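Cif-like 1 (Burkholderia cenocepacia, PDB 7JQY) probably hydrolyses epoxides as a Cif-like enzyme of the alpha/beta hydrolase fold. Local coordinates at residues M13-G17 / A202-D207; G95-A99 / A230-D234; M145-P149 / N259-E263; Y30-D34 / A107-Q111. The protein carries 1 engineered substitution. Residue numbers count along the deposited sequence, not the author numbering.

Contact 1: M13-G17 / A202-D207; sequences MPAPG and ALSNDD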
loop_
_atom_site.group_PDB
_atom_site.type_symbol
_atom_site.label_atom_id
_atom_site.label_comp_id
_atom_site.label_asym_id
_atom_site.label_seq_id
_atom_site.Cartn_x
_atom_site.Cartn_y
_atom_site.Cartn_z
ATOM N N MET B 13 -3.335 -31.716 -19.372
ATOM C CA MET B 13 -2.963 -30.495 -18.729
ATOM C C MET B 13 -2.667 -30.774 -17.274
ATOM O O MET B 13 -3.114 -31.735 -16.753
ATOM C CB MET B 13 -4.087 -29.502 -18.850
ATOM C CG MET B 13 -4.491 -29.188 -20.269
ATOM S SD MET B 13 -3.422 -28.119 -21.186
ATOM C CE MET B 13 -3.874 -26.555 -20.571
ATOM N N PRO B 14 -1.915 -29.904 -16.620
ATOM C CA PRO B 14 -1.579 -30.139 -15.207
ATOM C C PRO B 14 -2.820 -30.211 -14.318
ATOM O O PRO B 14 -3.769 -29.437 -14.476
ATOM C CB PRO B 14 -0.701 -28.935 -14.847
ATOM C CG PRO B 14 -0.132 -28.471 -16.176
ATOM C CD PRO B 14 -1.228 -28.718 -17.169
ATOM N N ALA B 15 -2.813 -31.180 -13.400
ATOM C CA ALA B 15 -3.886 -31.401 -12.432
ATOM C C ALA B 15 -3.426 -30.995 -11.036
ATOM O O ALA B 15 -2.655 -31.731 -10.403
ATOM C CB ALA B 15 -4.313 -32.871 -12.444
ATOM N N PRO B 16 -3.868 -29.856 -10.505
ATOM C CA PRO B 16 -3.370 -29.397 -9.201
ATOM C C PRO B 16 -3.972 -30.161 -8.029
ATOM O O PRO B 16 -5.011 -30.814 -8.138
ATOM C CB PRO B 16 -3.798 -27.924 -9.155
ATOM C CG PRO B 16 -5.030 -27.864 -10.017
ATOM C CD PRO B 16 -4.794 -28.885 -11.124
ATOM N N GLY B 17 -3.282 -30.068 -6.890
ATOM C CA GLY B 17 -3.790 -30.551 -5.615
ATOM C C GLY B 17 -3.253 -31.918 -5.224
ATOM O O GLY B 17 -2.441 -32.542 -5.914
ATOM N N ALA B 202 5.512 -28.549 -17.159
ATOM C CA ALA B 202 4.613 -27.480 -16.746
ATOM C C ALA B 202 3.867 -27.870 -15.472
ATOM O O ALA B 202 3.261 -28.943 -15.398
ATOM C CB ALA B 202 3.620 -27.157 -17.860
ATOM N N LEU B 203 3.917 -26.995 -14.470
ATOM C CA LEU B 203 3.218 -27.196 -13.211
ATOM C C LEU B 203 2.072 -26.201 -13.066
ATOM O O LEU B 203 2.020 -25.162 -13.732
ATOM C CB LEU B 203 4.179 -27.057 -12.030
ATOM C CG LEU B 203 5.465 -27.857 -12.238
ATOM C CD1 LEU B 203 6.545 -27.371 -11.290
ATOM C CD2 LEU B 203 5.173 -29.331 -12.032
ATOM N N SER B 204 1.147 -26.524 -12.175
ATOM C CA SER B 204 0.003 -25.654 -11.955
ATOM C C SER B 204 0.395 -24.578 -10.959
ATOM O O SER B 204 1.110 -24.851 -9.990
ATOM C CB SER B 204 -1.195 -26.444 -11.433
ATOM O OG SER B 204 -2.129 -25.589 -10.789
ATOM N N ASN B 205 -0.040 -23.346 -11.235
ATOM C CA ASN B 205 0.228 -22.242 -10.324
ATOM C C ASN B 205 -0.339 -22.515 -8.940
ATOM O O ASN B 205 0.249 -22.100 -7.934
ATOM C CB ASN B 205 -0.380 -20.945 -10.856
ATOM C CG ASN B 205 0.341 -20.404 -12.060
ATOM O OD1 ASN B 205 1.497 -20.745 -12.324
ATOM N ND2 ASN B 205 -0.334 -19.534 -12.798
ATOM N N ASP B 206 -1.486 -23.192 -8.866
ATOM C CA ASP B 206 -2.089 -23.443 -7.565
ATOM C C ASP B 206 -1.197 -24.315 -6.697
ATOM O O ASP B 206 -1.155 -24.128 -5.481
ATOM C CB ASP B 206 -3.457 -24.104 -7.722
ATOM C CG ASP B 206 -4.438 -23.249 -8.500
ATOM O OD1 ASP B 206 -4.161 -22.045 -8.717
ATOM O OD2 ASP B 206 -5.479 -23.799 -8.910
ATOM N N ASP B 207 -0.439 -25.234 -7.304
ATOM C CA ASP B 207 0.447 -26.085 -6.513
ATOM C C ASP B 207 1.632 -25.289 -5.975
ATOM O O ASP B 207 1.981 -25.399 -4.796
ATOM C CB ASP B 207 0.950 -27.256 -7.360
ATOM C CG ASP B 207 -0.027 -28.404 -7.418
ATOM O OD1 ASP B 207 -0.815 -28.589 -6.455
ATOM O OD2 ASP B 207 0.010 -29.130 -8.433
HETATM O O HOH W 1 -0.273 -31.718 -7.831
#

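Contact 2: G95-A99 / A230-D234; sequences GYDKA and AFPQD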
loop_
_atom_site.group_PDB
_atom_site.type_symbol
_atom_site.label_atom_id
_atom_site.label_comp_id
_atom_site.label_asym_id
_atom_site.label_seq_id
_atom_site.Cartn_x
_atom_site.Cartn_y
_atom_site.Cartn_z
ATOM N N GLY B 95 19.923 -22.884 14.937
ATOM C CA GLY B 95 19.874 -24.303 14.651
ATOM C C GLY B 95 19.646 -24.615 13.187
ATOM O O GLY B 95 19.141 -25.694 12.859
ATOM N N TYR B 96 20.029 -23.709 12.287
ATOM C CA TYR B 96 19.772 -23.878 10.865
ATOM C C TYR B 96 20.981 -24.396 10.086
ATOM O O TYR B 96 20.915 -24.474 8.856
ATOM C CB TYR B 96 19.257 -22.566 10.258
ATOM C CG TYR B 96 17.903 -22.179 10.814
ATOM C CD1 TYR B 96 17.762 -21.089 11.670
ATOM C CD2 TYR B 96 16.774 -22.939 10.524
ATOM C CE1 TYR B 96 16.537 -20.747 12.186
ATOM C CE2 TYR B 96 15.544 -22.607 11.039
ATOM C CZ TYR B 96 15.430 -21.511 11.873
ATOM O OH TYR B 96 14.200 -21.181 12.397
ATOM N N ASP B 97 22.080 -24.734 10.764
ATOM C CA ASP B 97 23.123 -25.545 10.140
ATOM C C ASP B 97 22.585 -26.947 9.905
ATOM O O ASP B 97 21.808 -27.470 10.711
ATOM C CB ASP B 97 24.369 -25.604 11.015
ATOM C CG ASP B 97 24.075 -26.175 12.388
ATOM O OD1 ASP B 97 23.505 -25.437 13.223
ATOM O OD2 ASP B 97 24.377 -27.366 12.617
ATOM N N LYS B 98 22.999 -27.562 8.795
ATOM C CA LYS B 98 22.337 -28.789 8.367
ATOM C C LYS B 98 22.612 -29.955 9.309
ATOM O O LYS B 98 21.746 -30.822 9.484
ATOM C CB LYS B 98 22.763 -29.132 6.937
ATOM C CG LYS B 98 22.548 -27.985 5.950
ATOM C CD LYS B 98 21.165 -27.353 6.154
ATOM C CE LYS B 98 21.076 -25.956 5.563
ATOM N NZ LYS B 98 21.921 -24.939 6.251
ATOM N N ALA B 99 23.796 -29.999 9.930
ATOM C CA ALA B 99 24.093 -31.087 10.863
ATOM C C ALA B 99 23.138 -31.060 12.052
ATOM O O ALA B 99 22.643 -32.106 12.489
ATOM C CB ALA B 99 25.543 -31.009 11.335
ATOM N N ALA B 230 23.744 -20.185 6.820
ATOM C CA ALA B 230 24.555 -21.212 7.461
ATOM C C ALA B 230 25.450 -21.978 6.484
ATOM O O ALA B 230 26.161 -22.888 6.920
ATOM C CB ALA B 230 23.657 -22.211 8.194
ATOM N N PHE B 231 25.406 -21.680 5.180
ATOM C CA PHE B 231 26.221 -22.430 4.216
ATOM C C PHE B 231 27.708 -22.475 4.564
ATOM O O PHE B 231 28.293 -23.569 4.493
ATOM C CB PHE B 231 26.022 -21.877 2.795
ATOM C CG PHE B 231 24.793 -22.397 2.100
ATOM C CD1 PHE B 231 24.032 -23.416 2.659
ATOM C CD2 PHE B 231 24.370 -21.829 0.911
ATOM C CE1 PHE B 231 22.886 -23.880 2.020
ATOM C CE2 PHE B 231 23.232 -22.287 0.266
ATOM C CZ PHE B 231 22.485 -23.310 0.819
ATOM N N PRO B 232 28.376 -21.374 4.947
ATOM C CA PRO B 232 29.809 -21.502 5.285
ATOM C C PRO B 232 30.082 -22.519 6.378
ATOM O O PRO B 232 31.000 -23.343 6.244
ATOM C CB PRO B 232 30.208 -20.082 5.726
ATOM C CG PRO B 232 29.098 -19.189 5.354
ATOM C CD PRO B 232 27.973 -19.967 4.768
ATOM N N GLN B 233 29.263 -22.523 7.430
ATOM C CA GLN B 233 29.408 -23.508 8.493
ATOM C C GLN B 233 29.163 -24.916 7.973
ATOM O O GLN B 233 29.831 -25.870 8.396
ATOM C CB GLN B 233 28.440 -23.169 9.630
ATOM C CG GLN B 233 28.374 -24.175 10.744
ATOM C CD GLN B 233 27.420 -23.743 11.866
ATOM O OE1 GLN B 233 26.784 -22.679 11.802
ATOM N NE2 GLN B 233 27.320 -24.571 12.897
ATOM N N ASP B 234 28.196 -25.066 7.062
ATOM C CA ASP B 234 27.924 -26.366 6.454
ATOM C C ASP B 234 29.106 -26.849 5.615
ATOM O O ASP B 234 29.380 -28.053 5.552
ATOM C CB ASP B 234 26.655 -26.285 5.598
ATOM C CG ASP B 234 25.387 -26.016 6.433
ATOM O OD1 ASP B 234 25.206 -26.667 7.481
ATOM O OD2 ASP B 234 24.580 -25.146 6.034
HETATM O O HOH W 2 27.594 -27.815 12.344
HETATM O O HOH W 3 26.117 -28.655 9.023
#

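Contact 3: M145-P149 / N259-E263; sequences MLDVP and NGAKE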
loop_
_atom_site.group_PDB
_atom_site.type_symbol
_atom_site.label_atom_id
_atom_site.label_comp_id
_atom_site.label_asym_id
_atom_site.label_seq_id
_atom_site.Cartn_x
_atom_site.Cartn_y
_atom_site.Cartn_z
ATOM N N MET B 145 19.282 -39.479 -2.835
ATOM C CA MET B 145 19.711 -38.088 -2.939
ATOM C C MET B 145 19.209 -37.494 -4.250
ATOM O O MET B 145 19.569 -37.978 -5.330
ATOM C CB MET B 145 21.236 -38.001 -2.846
ATOM C CG MET B 145 21.785 -38.576 -1.532
ATOM S SD MET B 145 23.574 -38.409 -1.373
ATOM C CE MET B 145 23.665 -36.915 -0.392
ATOM N N LEU B 146 18.420 -36.419 -4.161
ATOM C CA LEU B 146 17.710 -35.878 -5.316
ATOM C C LEU B 146 18.144 -34.452 -5.631
ATOM O O LEU B 146 18.255 -33.612 -4.729
ATOM C CB LEU B 146 16.192 -35.885 -5.095
ATOM C CG LEU B 146 15.444 -37.138 -4.629
ATOM C CD1 LEU B 146 13.936 -36.907 -4.766
ATOM C CD2 LEU B 146 15.867 -38.370 -5.399
ATOM N N ASP B 147 18.379 -34.197 -6.918
ATOM C CA ASP B 147 18.284 -32.879 -7.548
ATOM C C ASP B 147 19.433 -31.907 -7.288
ATOM O O ASP B 147 19.804 -31.151 -8.194
ATOM C CB ASP B 147 16.956 -32.220 -7.143
ATOM C CG ASP B 147 15.754 -32.987 -7.665
ATOM O OD1 ASP B 147 15.861 -33.564 -8.762
ATOM O OD2 ASP B 147 14.704 -33.033 -6.980
ATOM N N VAL B 148 19.982 -31.884 -6.078
ATOM C CA VAL B 148 20.912 -30.824 -5.683
ATOM C C VAL B 148 22.190 -31.425 -5.104
ATOM O O VAL B 148 22.121 -32.424 -4.369
ATOM C CB VAL B 148 20.241 -29.876 -4.667
ATOM C CG1 VAL B 148 21.196 -28.783 -4.181
ATOM C CG2 VAL B 148 18.993 -29.257 -5.270
ATOM N N PRO B 149 23.366 -30.878 -5.411
ATOM C CA PRO B 149 24.589 -31.312 -4.722
ATOM C C PRO B 149 24.678 -30.735 -3.317
ATOM O O PRO B 149 24.154 -29.657 -3.029
ATOM C CB PRO B 149 25.704 -30.746 -5.602
ATOM C CG PRO B 149 25.076 -29.505 -6.205
ATOM C CD PRO B 149 23.643 -29.880 -6.464
ATOM N N ASN B 259 20.358 -30.720 -13.068
ATOM C CA ASN B 259 21.694 -31.193 -12.692
ATOM C C ASN B 259 22.044 -32.539 -13.322
ATOM O O ASN B 259 23.226 -32.833 -13.519
ATOM C CB ASN B 259 21.821 -31.301 -11.172
ATOM C CG ASN B 259 22.189 -29.980 -10.534
ATOM O OD1 ASN B 259 22.858 -29.150 -11.153
ATOM N ND2 ASN B 259 21.735 -29.763 -9.299
ATOM N N GLY B 260 21.041 -33.364 -13.619
ATOM C CA GLY B 260 21.273 -34.592 -14.359
ATOM C C GLY B 260 22.291 -35.497 -13.695
ATOM O O GLY B 260 22.174 -35.862 -12.513
ATOM N N ALA B 261 23.297 -35.876 -14.495
ATOM C CA ALA B 261 24.317 -36.832 -14.094
ATOM C C ALA B 261 25.229 -36.300 -13.004
ATOM O O ALA B 261 25.947 -37.088 -12.384
ATOM C CB ALA B 261 25.161 -37.240 -15.311
ATOM N N LYS B 262 25.239 -34.989 -12.761
ATOM C CA LYS B 262 26.133 -34.451 -11.739
ATOM C C LYS B 262 25.667 -34.773 -10.320
ATOM O O LYS B 262 26.464 -34.664 -9.380
ATOM C CB LYS B 262 26.270 -32.937 -11.903
ATOM C CG LYS B 262 26.691 -32.498 -13.300
ATOM C CD LYS B 262 26.694 -30.975 -13.436
ATOM C CE LYS B 262 26.795 -30.537 -14.896
ATOM N NZ LYS B 262 25.499 -30.640 -15.647
ATOM N N GLU B 263 24.409 -35.177 -10.138
ATOM C CA GLU B 263 24.000 -35.707 -8.841
ATOM C C GLU B 263 24.680 -37.029 -8.585
ATOM O O GLU B 263 25.025 -37.369 -7.440
ATOM C CB GLU B 263 22.484 -35.892 -8.795
ATOM C CG GLU B 263 21.925 -36.097 -7.393
ATOM C CD GLU B 263 21.923 -34.814 -6.590
ATOM O OE1 GLU B 263 22.289 -33.765 -7.170
ATOM O OE2 GLU B 263 21.555 -34.855 -5.386
HETATM O O HOH W 4 18.473 -31.170 -10.424
#

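Contact 4: Y30-D34 / A107-Q111; sequences YAQLD and ALVHQ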
loop_
_atom_site.group_PDB
_atom_site.type_symbol
_atom_site.label_atom_id
_atom_site.label_comp_id
_atom_site.label_asym_id
_atom_site.label_seq_id
_atom_site.Cartn_x
_atom_site.Cartn_y
_atom_site.Cartn_z
ATOM N N TYR B 30 2.267 -33.316 15.078
ATOM C CA TYR B 30 3.334 -32.492 15.620
ATOM C C TYR B 30 4.214 -33.352 16.510
ATOM O O TYR B 30 3.755 -34.327 17.114
ATOM C CB TYR B 30 2.809 -31.310 16.442
ATOM C CG TYR B 30 2.112 -30.226 15.651
ATOM C CD1 TYR B 30 0.735 -30.053 15.745
ATOM C CD2 TYR B 30 2.826 -29.357 14.841
ATOM C CE1 TYR B 30 0.085 -29.052 15.028
ATOM C CE2 TYR B 30 2.194 -28.359 14.130
ATOM C CZ TYR B 30 0.823 -28.207 14.227
ATOM O OH TYR B 30 0.185 -27.212 13.520
ATOM N N ALA B 31 5.490 -32.995 16.573
ATOM C CA ALA B 31 6.422 -33.627 17.493
ATOM C C ALA B 31 7.118 -32.529 18.272
ATOM O O ALA B 31 7.762 -31.658 17.683
ATOM C CB ALA B 31 7.438 -34.499 16.759
ATOM N N GLN B 32 6.960 -32.547 19.582
ATOM C CA GLN B 32 7.635 -31.578 20.425
ATOM C C GLN B 32 9.037 -32.105 20.676
ATOM O O GLN B 32 9.208 -33.202 21.217
ATOM C CB GLN B 32 6.873 -31.347 21.732
ATOM C CG GLN B 32 7.347 -30.136 22.523
ATOM C CD GLN B 32 7.087 -28.834 21.790
ATOM O OE1 GLN B 32 5.973 -28.576 21.348
ATOM N NE2 GLN B 32 8.128 -28.018 21.633
ATOM N N LEU B 33 10.034 -31.350 20.247
ATOM C CA LEU B 33 11.391 -31.686 20.613
ATOM C C LEU B 33 11.682 -30.881 21.863
ATOM O O LEU B 33 10.759 -30.346 22.482
ATOM C CB LEU B 33 12.345 -31.410 19.455
ATOM C CG LEU B 33 11.855 -32.078 18.169
ATOM C CD1 LEU B 33 12.886 -31.975 17.047
ATOM C CD2 LEU B 33 11.485 -33.532 18.441
ATOM N N ASP B 34 12.951 -30.763 22.250
ATOM C CA ASP B 34 13.199 -30.220 23.584
ATOM C C ASP B 34 12.744 -28.784 23.697
ATOM O O ASP B 34 12.307 -28.362 24.774
ATOM C CB ASP B 34 14.683 -30.291 23.947
ATOM C CG ASP B 34 15.081 -31.625 24.477
ATOM O OD1 ASP B 34 14.234 -32.252 25.137
ATOM O OD2 ASP B 34 16.224 -32.042 24.219
ATOM N N ALA B 107 15.644 -36.906 16.392
ATOM C CA ALA B 107 14.856 -36.903 17.624
ATOM C C ALA B 107 13.397 -37.244 17.354
ATOM O O ALA B 107 12.772 -37.974 18.130
ATOM C CB ALA B 107 14.967 -35.547 18.319
ATOM N N LEU B 108 12.855 -36.772 16.227
ATOM C CA LEU B 108 11.469 -37.067 15.877
ATOM C C LEU B 108 11.292 -38.532 15.493
ATOM O O LEU B 108 10.286 -39.153 15.848
ATOM C CB LEU B 108 11.031 -36.158 14.722
ATOM C CG LEU B 108 9.665 -36.339 14.047
ATOM C CD1 LEU B 108 9.198 -35.010 13.463
ATOM C CD2 LEU B 108 9.670 -37.410 12.963
ATOM N N VAL B 109 12.258 -39.102 14.771
ATOM C CA VAL B 109 12.185 -40.521 14.435
ATOM C C VAL B 109 12.238 -41.364 15.701
ATOM O O VAL B 109 11.521 -42.364 15.836
ATOM C CB VAL B 109 13.323 -40.906 13.469
ATOM C CG1 VAL B 109 13.389 -42.421 13.323
ATOM C CG2 VAL B 109 13.146 -40.226 12.115
ATOM N N HIS B 110 13.100 -40.979 16.643
ATOM C CA HIS B 110 13.189 -41.712 17.898
ATOM C C HIS B 110 11.905 -41.585 18.709
ATOM O O HIS B 110 11.494 -42.547 19.363
ATOM C CB HIS B 110 14.410 -41.235 18.682
ATOM C CG HIS B 110 15.710 -41.662 18.070
ATOM N ND1 HIS B 110 16.852 -41.875 18.812
ATOM C CD2 HIS B 110 16.042 -41.936 16.782
ATOM C CE1 HIS B 110 17.833 -42.251 18.009
ATOM N NE2 HIS B 110 17.367 -42.296 16.772
ATOM N N GLN B 111 11.242 -40.426 18.653
ATOM C CA GLN B 111 9.979 -40.277 19.367
ATOM C C GLN B 111 8.884 -41.142 18.764
ATOM O O GLN B 111 7.956 -41.531 19.479
ATOM C CB GLN B 111 9.519 -38.820 19.365
ATOM C CG GLN B 111 10.212 -37.926 20.355
ATOM C CD GLN B 111 9.452 -36.631 20.554
ATOM O OE1 GLN B 111 8.325 -36.487 20.071
ATOM N NE2 GLN B 111 10.068 -35.676 21.247
HETATM O O HOH W 5 5.930 -34.971 20.582
#

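Contact 1: M13-G17 / A202-D207
A single direct hydrogen bond joins the two segments: Gly17 N donates to Asp207 OD1 over 2.9 Å at a nearly straight 162°. Asp207 OD1 also pairs with Tyr62 OH. The second carboxylate oxygen is joined to the arm by water, which donates to Asp207 OD2 at 2.7 Å and to Gly17 O at 3.0 Å, so that the carboxylate engages both polar atoms of one residue. Gly17, at phi 99°, has a backbone conformation in which a side chain would clash with the preceding carbonyl.

Van der Waals packing comes from two prolines whose rigid rings face 202-207. Pro14 CG lies 3.5 Å from Ala202 O and makes an apolar contact with Ala202 CB at 4.3 Å, while Pro16 CB sits 3.3 Å from Ser204 OG and 4.1 Å from Asp206 CB. Proline suits an arm without regular structure, since it restricts phi and supplies a compact surface.

Within 202-207, Ser204 OG accepts from Asp206 N at 3.1 Å. Arg28 of a second subunit packs on Pro14 and Ala202 and hydrogen-bonds to Leu203 O. The arrangement is that of an irregular N-terminal arm, at a subunit interface, laid over the serine N-cap of helix 205-215.

Contact 2: G95-A99 / A230-D234
Asp234 grips both ends of Lys98. Its OD2 forms a salt bridge with Lys98 NZ at 2.7 Å, and its OD1 accepts from Lys98 N at 2.7 Å and 172°. The ammonium group also donates to Tyr96 O at 2.8 Å and to Leu227 O, so this buried charge is well satisfied; lysine has the reach to fold back over its own helix start.

A water then extends the network, donating to Asp234 OD1 and accepting from Ala99 N. Asp97, at the N-cap of helix 98-111, turns its carboxylate to that helix and to Ser100 OG.

Packing follows around the small Ala230, whose CB rests 3.6 Å from Tyr96 O and 3.9 Å from Asp97 CA. Farther out, Gln233 NE2 lies 3.6 Å from Asp97 CB.

Two helix N-termini thus meet at a buried ion pair, tying core helix 98-111 to helix 231-241, which lies in the region between strands 140-146 and 250-255 where alpha/beta hydrolases usually carry a cap.

Contact 3: M145-P149 / N259-E263
Strand 140-146 ends in a tight turn. Asp147 has a positive phi of 77°, and Val148 N bonds back to Leu146 O at 2.8 Å, the signature of a classic gamma turn. Opposite it, Asn259 to Lys262 form a type II' beta turn closed by Lys262 N to Asn259 O at 3.0 Å; Gly260 takes the position with phi 57° and psi -127°, which is readily accessible to a residue lacking a side chain. The two turns follow adjacent parallel strands, 140-146 and 250-255, at the C-terminal ends of the strands, where alpha/beta hydrolases gather their active-site loops. Consistent with this, Val148 touches the probable nucleophile elbow and His284, and Asp147 OD2 forms a salt bridge with Arg122.

Between the turns, Asn259 ND2 donates to Asp147 O at 2.6 Å, and a water bridges Asp147 O to Asn259 N. A short amide side chain can make this bond without bringing a charge. Glu263 is covered most by the other segment: its side chain folds under the gamma turn, with CG 3.7 Å from Met145 O and OE2 2.7 Å from Val148 O. Pro149, with no backbone NH to satisfy, lays CD 3.4 Å from Asn259 ND2.

Contact 4: Y30-D34 / A107-Q111
Strand segment 30-32 runs steeply across helix segment 107-111, their axes passing 9.0 Å apart with 104° between their directions. Tyr30 points away from the helix, and its ring makes a cation-pi contact with Arg37.

Ala31 turns toward the helix, its CB 3.8 Å from Leu108 CD1 and 4.0 Å from Gln111 OE1. Its small methyl allows the strand to lie close, while Leu108, with Leu38 and Tyr40 of strand 37-43 against it, fills the space between helix 98-111 and the sheet.

Gln32 points its side chain away again and contributes its backbone instead. Gln32 O accepts from Gln111 NE2 at 2.6 Å and 160°; Gln32 N reaches Gln111 OE1 through a water that lies 2.8 Å from the former and 2.9 Å from the latter.

Leu33, just past the strand, brings CD2 to 4.0 Å from Ala107 CB and 3.8 Å from Gln111 NE2, so its methyl covers the amide from one side.

A carboxamide both donates and accepts, which lets Gln111 serve the two polar backbone atoms of one residue in one of this chain's two outermost strands. Hydrophobic contacts bring helix and strand together, and the uncharged glutamine adds direction without an ion pair.

How the contacts relate
Segments of the four contacts interleave along the chain: contact 1 opens first and spans all of contact 4, crosses contacts 2 and 3, while contact 4 closes before contact 3 opens. Helix 98-111 serves contact 2 at its start and contact 4 at its end, the two centres about 20 Å apart. Contacts 3 and 4 reach the same mixed sheet, with centres about 29 Å apart on opposite sides of the chain's centre. Contact 1, about 33 Å between centres from both contacts 2 and 4, lies farthest from the middle. Contact 1 joins the N-terminal arm to the helical insertion between strands 140-146 and 250-255, contact 2 joins that insertion to helix 98-111, and contacts 3 and 4 fasten parts of the core together.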